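Local structure of glycoside hydrolase YxiA (3LV4) at residues A[348-353]-A[378-383]; A[413-418]-A[424-429]. The protein probably hydrolyses alpha-1,5-linked L-arabinan, as a calcium-binding member of glycoside hydrolase family 43. All blocks are in the same frame, centred on the assembly; numbering follows the deposited sequence.

Contact 1 (A[348-353]-A[378-383])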
ATOM      1  N   VAL A 348      10.918  25.383  -6.440  1.00 21.90           N
ATOM      2  CA  VAL A 348      11.698  25.826  -5.295  1.00 21.80           C
ATOM      3  C   VAL A 348      13.050  26.346  -5.755  1.00 25.47           C
ATOM      4  O   VAL A 348      13.594  25.899  -6.760  1.00 24.87           O
ATOM      5  CB  VAL A 348      11.899  24.700  -4.264  1.00 23.98           C
ATOM      6  CG1 VAL A 348      10.567  24.123  -3.856  1.00 24.35           C
ATOM      7  CG2 VAL A 348      12.810  23.621  -4.825  1.00 24.61           C
ATOM      8  N   LYS A 349      13.585  27.307  -5.015  1.00 27.60           N
ATOM      9  CA  LYS A 349      14.902  27.848  -5.305  1.00 28.59           C
ATOM     10  C   LYS A 349      15.858  27.444  -4.188  1.00 23.00           C
ATOM     11  O   LYS A 349      15.432  26.929  -3.158  1.00 20.65           O
ATOM     12  CB  LYS A 349      14.841  29.371  -5.430  1.00 34.84           C
ATOM     13  CG  LYS A 349      14.689  30.082  -4.102  1.00 39.11           C
ATOM     14  CD  LYS A 349      14.482  31.572  -4.294  1.00 44.52           C
ATOM     15  CE  LYS A 349      13.151  31.849  -4.962  1.00 47.91           C
ATOM     16  NZ  LYS A 349      12.875  33.312  -5.033  1.00 51.24           N
ATOM     17  N   LYS A 350      17.147  27.689  -4.388  1.00 23.25           N
ATOM     18  CA  LYS A 350      18.163  27.272  -3.423  1.00 22.24           C
ATOM     19  C   LYS A 350      17.905  27.806  -2.007  1.00 20.94           C
ATOM     20  O   LYS A 350      18.025  27.058  -1.034  1.00 17.37           O
ATOM     21  CB  LYS A 350      19.562  27.670  -3.906  1.00 25.73           C
ATOM     22  CG  LYS A 350      20.701  26.913  -3.235  1.00 31.03           C
ATOM     23  CD  LYS A 350      22.057  27.396  -3.748  1.00 35.30           C
ATOM     24  CE  LYS A 350      23.208  26.568  -3.185  1.00 39.10           C
ATOM     25  NZ  LYS A 350      23.259  25.195  -3.770  1.00 42.19           N
ATOM     26  N   SER A 351      17.548  29.085  -1.877  1.00 19.54           N
ATOM     27  CA  SER A 351      17.336  29.639  -0.540  1.00 20.78           C
ATOM     28  C   SER A 351      16.156  28.977   0.177  1.00 20.09           C
ATOM     29  O   SER A 351      16.115  28.941   1.411  1.00 21.34           O
ATOM     30  CB  SER A 351      17.174  31.167  -0.567  1.00 23.46           C
ATOM     31  OG  SER A 351      15.874  31.546  -0.968  1.00 27.37           O
ATOM     32  N   ASP A 352      15.207  28.447  -0.593  1.00 18.20           N
ATOM     33  CA  ASP A 352      14.034  27.789  -0.022  1.00 16.77           C
ATOM     34  C   ASP A 352      14.434  26.513   0.704  1.00 15.17           C
ATOM     35  O   ASP A 352      13.860  26.159   1.736  1.00 16.02           O
ATOM     36  CB  ASP A 352      13.027  27.417  -1.118  1.00 17.38           C
ATOM     37  CG  ASP A 352      12.360  28.627  -1.756  1.00 20.75           C
ATOM     38  OD1 ASP A 352      12.186  29.658  -1.065  1.00 20.68           O
ATOM     39  OD2 ASP A 352      11.992  28.537  -2.954  1.00 22.51           O
ATOM     40  N   VAL A 353      15.419  25.812   0.152  1.00 15.15           N
ATOM     41  CA  VAL A 353      15.714  24.456   0.609  1.00 14.72           C
ATOM     42  C   VAL A 353      16.942  24.355   1.514  1.00 14.49           C
ATOM     43  O   VAL A 353      17.084  23.379   2.245  1.00 16.50           O
ATOM     44  CB  VAL A 353      15.834  23.469  -0.576  1.00 14.47           C
ATOM     45  CG1 VAL A 353      14.523  23.432  -1.362  1.00 14.53           C
ATOM     46  CG2 VAL A 353      16.997  23.849  -1.481  1.00 16.79           C
ATOM     47  N   LEU A 378      21.390  21.039   5.270  1.00 11.83           N
ATOM     48  CA  LEU A 378      21.739  21.211   3.870  1.00 12.49           C
ATOM     49  C   LEU A 378      22.388  22.580   3.774  1.00 12.60           C
ATOM     50  O   LEU A 378      21.693  23.600   3.791  1.00 14.13           O
ATOM     51  CB  LEU A 378      20.496  21.150   2.980  1.00 11.53           C
ATOM     52  CG  LEU A 378      19.682  19.855   3.025  1.00 15.14           C
ATOM     53  CD1 LEU A 378      18.650  19.822   1.903  1.00 13.94           C
ATOM     54  CD2 LEU A 378      20.587  18.637   2.966  1.00 17.59           C
ATOM     55  N   ASN A 379      23.718  22.601   3.711  1.00 13.29           N
ATOM     56  CA  ASN A 379      24.463  23.856   3.672  1.00 14.43           C
ATOM     57  C   ASN A 379      24.460  24.498   2.296  1.00 15.66           C
ATOM     58  O   ASN A 379      24.311  23.825   1.277  1.00 16.95           O
ATOM     59  CB  ASN A 379      25.908  23.644   4.130  1.00 16.85           C
ATOM     60  CG  ASN A 379      25.997  23.169   5.562  1.00 18.97           C
ATOM     61  OD1 ASN A 379      26.071  23.976   6.485  1.00 20.76           O
ATOM     62  ND2 ASN A 379      25.978  21.855   5.757  1.00 18.84           N
ATOM     63  N   GLN A 380      24.646  25.810   2.279  1.00 18.34           N
ATOM     64  CA  GLN A 380      24.692  26.559   1.037  1.00 21.95           C
ATOM     65  C   GLN A 380      25.773  26.037   0.095  1.00 21.09           C
ATOM     66  O   GLN A 380      25.637  26.125  -1.124  1.00 22.01           O
ATOM     67  CB  GLN A 380      24.918  28.040   1.334  1.00 27.75           C
ATOM     68  CG  GLN A 380      24.922  28.917   0.105  1.00 36.31           C
ATOM     69  CD  GLN A 380      24.917  30.380   0.462  1.00 43.52           C
ATOM     70  OE1 GLN A 380      24.187  30.809   1.358  1.00 46.96           O
ATOM     71  NE2 GLN A 380      25.735  31.163  -0.236  1.00 44.98           N
ATOM     72  N   ASN A 381      26.840  25.481   0.656  1.00 18.73           N
ATOM     73  CA  ASN A 381      27.964  25.039  -0.169  1.00 17.94           C
ATOM     74  C   ASN A 381      27.782  23.639  -0.760  1.00 18.16           C
ATOM     75  O   ASN A 381      28.703  23.087  -1.365  1.00 20.72           O
ATOM     76  CB  ASN A 381      29.296  25.163   0.591  1.00 19.95           C
ATOM     77  CG  ASN A 381      29.415  24.185   1.751  1.00 20.68           C
ATOM     78  OD1 ASN A 381      30.441  24.141   2.447  1.00 24.88           O
ATOM     79  ND2 ASN A 381      28.377  23.394   1.965  1.00 17.64           N
ATOM     80  N   GLY A 382      26.595  23.066  -0.593  1.00 15.94           N
ATOM     81  CA  GLY A 382      26.312  21.765  -1.178  1.00 14.70           C
ATOM     82  C   GLY A 382      26.710  20.587  -0.311  1.00 14.35           C
ATOM     83  O   GLY A 382      26.618  19.435  -0.729  1.00 15.50           O
ATOM     84  N   LYS A 383      27.152  20.863   0.908  1.00 14.98           N
ATOM     85  CA  LYS A 383      27.497  19.783   1.822  1.00 14.26           C
ATOM     86  C   LYS A 383      26.387  19.533   2.817  1.00 13.23           C
ATOM     87  O   LYS A 383      25.677  20.459   3.207  1.00 14.68           O
ATOM     88  CB  LYS A 383      28.790  20.097   2.565  1.00 14.59           C
ATOM     89  CG  LYS A 383      29.969  20.238   1.625  1.00 20.42           C
ATOM     90  CD  LYS A 383      31.284  20.275   2.353  1.00 27.09           C
ATOM     91  CE  LYS A 383      32.408  20.491   1.354  1.00 29.96           C
ATOM     92  NZ  LYS A 383      32.182  19.687   0.112  1.00 33.78           N
TER

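Contact 2 (A[413-418]-A[424-429])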
ATOM      1  N   PHE A 413      11.447  17.770  -3.604  1.00 10.84           N
ATOM      2  CA  PHE A 413      11.122  18.740  -2.547  1.00 10.87           C
ATOM      3  C   PHE A 413       9.633  19.096  -2.591  1.00 10.22           C
ATOM      4  O   PHE A 413       9.049  19.233  -3.670  1.00 12.62           O
ATOM      5  CB  PHE A 413      11.892  20.056  -2.756  1.00 10.95           C
ATOM      6  CG  PHE A 413      13.360  20.016  -2.387  1.00 12.55           C
ATOM      7  CD1 PHE A 413      13.763  19.973  -1.061  1.00 12.42           C
ATOM      8  CD2 PHE A 413      14.336  20.105  -3.376  1.00 13.42           C
ATOM      9  CE1 PHE A 413      15.116  19.976  -0.723  1.00 12.10           C
ATOM     10  CE2 PHE A 413      15.692  20.111  -3.050  1.00 13.53           C
ATOM     11  CZ  PHE A 413      16.083  20.048  -1.725  1.00 10.63           C
ATOM     12  N   LEU A 414       9.026  19.294  -1.424  1.00  9.45           N
ATOM     13  CA  LEU A 414       7.612  19.648  -1.355  1.00 10.22           C
ATOM     14  C   LEU A 414       7.323  20.426  -0.080  1.00 11.00           C
ATOM     15  O   LEU A 414       7.668  19.975   1.013  1.00 10.82           O
ATOM     16  CB  LEU A 414       6.755  18.382  -1.372  1.00 11.31           C
ATOM     17  CG  LEU A 414       5.239  18.593  -1.334  1.00 11.50           C
ATOM     18  CD1 LEU A 414       4.758  19.332  -2.611  1.00 12.23           C
ATOM     19  CD2 LEU A 414       4.497  17.266  -1.137  1.00 12.29           C
ATOM     20  N   ARG A 415       6.694  21.593  -0.207  1.00 11.41           N
ATOM     21  CA  ARG A 415       6.231  22.306   0.981  1.00 12.28           C
ATOM     22  C   ARG A 415       4.980  21.628   1.523  1.00 12.07           C
ATOM     23  O   ARG A 415       4.045  21.347   0.778  1.00 12.87           O
ATOM     24  CB  ARG A 415       5.918  23.769   0.664  1.00 17.14           C
ATOM     25  CG  ARG A 415       7.115  24.599   0.282  1.00 22.64           C
ATOM     26  CD  ARG A 415       6.707  26.066   0.124  1.00 29.76           C
ATOM     27  NE  ARG A 415       7.825  26.921  -0.269  1.00 36.00           N
ATOM     28  CZ  ARG A 415       8.304  27.007  -1.507  1.00 40.61           C
ATOM     29  NH1 ARG A 415       7.775  26.271  -2.479  1.00 41.29           N
ATOM     30  NH2 ARG A 415       9.322  27.818  -1.775  1.00 41.48           N
ATOM     31  N   GLN A 416       4.962  21.386   2.828  1.00 11.52           N
ATOM     32  CA  GLN A 416       3.887  20.640   3.451  1.00 11.84           C
ATOM     33  C   GLN A 416       3.447  21.266   4.757  1.00 13.93           C
ATOM     34  O   GLN A 416       4.154  22.092   5.331  1.00 15.24           O
ATOM     35  CB  GLN A 416       4.348  19.220   3.751  1.00 11.82           C
ATOM     36  CG  GLN A 416       4.608  18.380   2.534  1.00 10.86           C
ATOM     37  CD  GLN A 416       4.438  16.915   2.849  1.00 11.51           C
ATOM     38  OE1 GLN A 416       5.329  16.279   3.407  1.00 11.61           O
ATOM     39  NE2 GLN A 416       3.275  16.376   2.520  1.00 11.49           N
ATOM     40  N   TRP A 417       2.279  20.844   5.223  1.00 13.51           N
ATOM     41  CA  TRP A 417       1.805  21.162   6.554  1.00 15.22           C
ATOM     42  C   TRP A 417       2.315  20.124   7.554  1.00 18.75           C
ATOM     43  O   TRP A 417       2.135  18.921   7.361  1.00 20.80           O
ATOM     44  CB  TRP A 417       0.277  21.157   6.548  1.00 18.23           C
ATOM     45  CG  TRP A 417      -0.360  21.422   7.866  1.00 23.32           C
ATOM     46  CD1 TRP A 417      -0.976  20.515   8.684  1.00 25.15           C
ATOM     47  CD2 TRP A 417      -0.465  22.690   8.520  1.00 25.55           C
ATOM     48  NE1 TRP A 417      -1.457  21.144   9.811  1.00 26.67           N
ATOM     49  CE2 TRP A 417      -1.155  22.478   9.733  1.00 25.77           C
ATOM     50  CE3 TRP A 417      -0.041  23.982   8.200  1.00 24.26           C
ATOM     51  CZ2 TRP A 417      -1.432  23.509  10.620  1.00 26.73           C
ATOM     52  CZ3 TRP A 417      -0.314  25.002   9.082  1.00 26.14           C
ATOM     53  CH2 TRP A 417      -1.001  24.761  10.279  1.00 28.59           C
ATOM     54  N   ASP A 418       2.958  20.585   8.619  1.00 19.41           N
ATOM     55  CA  ASP A 418       3.359  19.693   9.706  1.00 23.84           C
ATOM     56  C   ASP A 418       2.319  19.802  10.803  1.00 29.04           C
ATOM     57  O   ASP A 418       2.172  20.854  11.424  1.00 26.92           O
ATOM     58  CB  ASP A 418       4.736  20.067  10.254  1.00 27.59           C
ATOM     59  CG  ASP A 418       5.087  19.304  11.519  1.00 31.95           C
ATOM     60  OD1 ASP A 418       4.677  18.132  11.651  1.00 33.49           O
ATOM     61  OD2 ASP A 418       5.775  19.881  12.385  1.00 34.50           O
ATOM     62  N   LYS A 424       3.768  25.363   8.172  1.00 22.16           N
ATOM     63  CA  LYS A 424       4.229  24.915   6.867  1.00 20.90           C
ATOM     64  C   LYS A 424       5.725  24.690   6.928  1.00 16.44           C
ATOM     65  O   LYS A 424       6.456  25.523   7.472  1.00 16.80           O
ATOM     66  CB  LYS A 424       3.915  25.959   5.797  1.00 25.78           C
ATOM     67  CG  LYS A 424       2.704  25.638   4.942  1.00 34.58           C
ATOM     68  CD  LYS A 424       1.593  26.660   5.133  1.00 41.45           C
ATOM     69  CE  LYS A 424       0.455  26.438   4.133  1.00 46.17           C
ATOM     70  NZ  LYS A 424      -0.106  25.052   4.183  1.00 49.22           N
ATOM     71  N   VAL A 425       6.182  23.573   6.365  1.00 13.30           N
ATOM     72  CA  VAL A 425       7.600  23.244   6.373  1.00 12.92           C
ATOM     73  C   VAL A 425       8.048  22.823   4.984  1.00 11.77           C
ATOM     74  O   VAL A 425       7.222  22.504   4.136  1.00 14.34           O
ATOM     75  CB  VAL A 425       7.917  22.100   7.366  1.00 13.76           C
ATOM     76  CG1 VAL A 425       7.665  22.554   8.800  1.00 15.97           C
ATOM     77  CG2 VAL A 425       7.094  20.850   7.031  1.00 11.31           C
HETATM   78  N   MSE A 426       9.357  22.827   4.750  1.00  9.47           N
HETATM   79  CA  MSE A 426       9.904  22.296   3.506  1.00 10.49           C
HETATM   80  C   MSE A 426      10.265  20.836   3.732  1.00 10.08           C
HETATM   81  O   MSE A 426      10.831  20.493   4.761  1.00 12.61           O
HETATM   82  CB  MSE A 426      11.155  23.073   3.080  1.00 11.95           C
HETATM   83  CG  MSE A 426      11.830  22.506   1.821  1.00 11.85           C
HETATM   84 SE   MSE A 426      10.637  22.536   0.250  1.00 22.10          SE
HETATM   85  CE  MSE A 426      10.554  24.486   0.011  1.00 17.07           C
ATOM     86  N   THR A 427       9.940  19.967   2.783  1.00  9.96           N
ATOM     87  CA  THR A 427      10.319  18.571   2.927  1.00  8.75           C
ATOM     88  C   THR A 427      11.079  18.094   1.699  1.00  8.89           C
ATOM     89  O   THR A 427      11.052  18.731   0.652  1.00  9.10           O
ATOM     90  CB  THR A 427       9.084  17.655   3.138  1.00  8.33           C
ATOM     91  OG1 THR A 427       8.391  17.470   1.892  1.00  9.63           O
ATOM     92  CG2 THR A 427       8.132  18.266   4.172  1.00  9.42           C
ATOM     93  N   PHE A 428      11.775  16.974   1.843  1.00  9.28           N
ATOM     94  CA  PHE A 428      12.247  16.232   0.693  1.00  9.10           C
ATOM     95  C   PHE A 428      12.058  14.749   0.965  1.00  8.84           C
ATOM     96  O   PHE A 428      11.974  14.326   2.116  1.00  9.77           O
ATOM     97  CB  PHE A 428      13.711  16.566   0.335  1.00  9.52           C
ATOM     98  CG  PHE A 428      14.713  16.178   1.386  1.00  9.74           C
ATOM     99  CD1 PHE A 428      15.179  14.874   1.475  1.00 11.19           C
ATOM    100  CD2 PHE A 428      15.226  17.132   2.259  1.00  9.63           C
ATOM    101  CE1 PHE A 428      16.124  14.515   2.433  1.00 13.75           C
ATOM    102  CE2 PHE A 428      16.173  16.786   3.217  1.00 11.91           C
ATOM    103  CZ  PHE A 428      16.618  15.471   3.308  1.00 14.56           C
ATOM    104  N   SER A 429      11.963  13.969  -0.101  1.00  9.17           N
ATOM    105  CA  SER A 429      11.779  12.531   0.021  1.00  8.50           C
ATOM    106  C   SER A 429      12.515  11.914  -1.144  1.00  7.60           C
ATOM    107  O   SER A 429      12.296  12.309  -2.287  1.00  8.99           O
ATOM    108  CB  SER A 429      10.295  12.166  -0.038  1.00  7.00           C
ATOM    109  OG  SER A 429      10.111  10.761   0.081  1.00  8.80           O
TER

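Contact 1 (A[348-353]-A[378-383])
Lys350 and Gln380 face each other with CA atoms 7.9 Å apart, and Val353 and Leu378 with CA atoms 7.6 Å apart, a spacing too wide for backbone pairing and bridged by side chains. The longer bridge is Lys350: with CG anti to the backbone N (chi1 -161°) the chain runs straight out until it bends at chi4, laying CE 3.2 Å from Gln380 O. The CE methylene thus meets the oxygen end of the carbonyl, while NZ stands farther off, 3.7 Å from the same oxygen. At the buried end Leu378 brings CD1 to 3.9 Å from Val353 O, a carbonyl that is also hydrogen-bonded to Tyr357 OH. Both sides are braced internally. Lys349, at the N-cap, donates its backbone N to Asp352 OD2 at 2.9 Å. The type I turn from Asn379 to Gly382 is closed by Gly382 N to Asn379 O at 3.0 Å; just outside it, Asn379 ND2 donates to Lys383 O, which also accepts from Asn379 N. Val353 and Leu378 both touch Trp392. A short helix leading into the first barrel strand, 355-363, and lying against the turn of a neighbouring hairpin is consistent with the end closure of a lipocalin-like barrel.

Contact 2 (A[413-418]-A[424-429])
Arg415 and Met426, a non-hydrogen-bonded pair of this antiparallel hairpin, meet through a methyl group laid on a flat cation. The selenomethionine chain turns at chi2 (61°) and again at chi3, bringing CE over the centre of the Arg415 guanidinium, 3.6 Å above its plane; the same methyl lies 3.5 Å from Arg415 CG. The guanidinium is also gripped electrostatically, NH1 by Glu346 and NH2 by Asp352. Were the guanidinium lost to an alanine here, the two carboxylates would probably be left without their cationic mate and the Met426 methyl without the flat group under it. On its other flank Met426 makes an oblique Met-aromatic contact, with SE 5.3 Å from the centroid of the Phe413 ring and 59° off the ring normal. Phe413 in turn sets CD1 3.7 Å from Phe428 CB, the two side chains slanting across one another; Tyr357 meets the Phe428 ring with its own and also touches the Phe413 side chain.

On the other face lie Leu414, Gln416, Val425 and Thr427. Thr427 holds OG1 between its backbone N and carbonyl carbon (chi1 76°), from where it donates to Leu414 O at 2.8 Å, in the carbonyl plane on a lone pair. Thr427 N reaches that oxygen too, from above the plane, giving it a double grip. Gln416 crosses Thr427 at about a right angle, with OE1 3.5 Å from Thr427 CG2, and its amide accepts from His338 N. The next hydrogen-bonded pair is closed by Val425 N to Gln416 O at 2.7 Å and by the return bond from Gln416 N to Val425 O. With side chains alternating between the two faces of the sheet, the pair is an antiparallel beta hairpin in the wall of the C-terminal lipocalin-like barrel.

Overall arrangement
Contact 1 and contact 2 have centres 14 Å apart and touch directly. Asp352 OD2 lies 3.0 Å from Arg415 NH2 in a salt bridge, so the short helix of contact 1 is tied to the hairpin of contact 2 by charge. Apolar contacts add to this: Val353 CG1 packs 3.6 Å from Phe413 CD1, and Val348 CG1 lies 3.9 Å from Met426 CE. Both contacts belong to the C-terminal lipocalin-like domain, whereas the predicted catalytic residues Asp15, Asp148 and Glu201 belong to the family 43 portion. As for the calcium site of Asn281, Glu358 and Glu375, the side chain of Asp418 is about 7 Å from that of Asn281, and the side chain of Leu378 about 11 Å from that of Glu375.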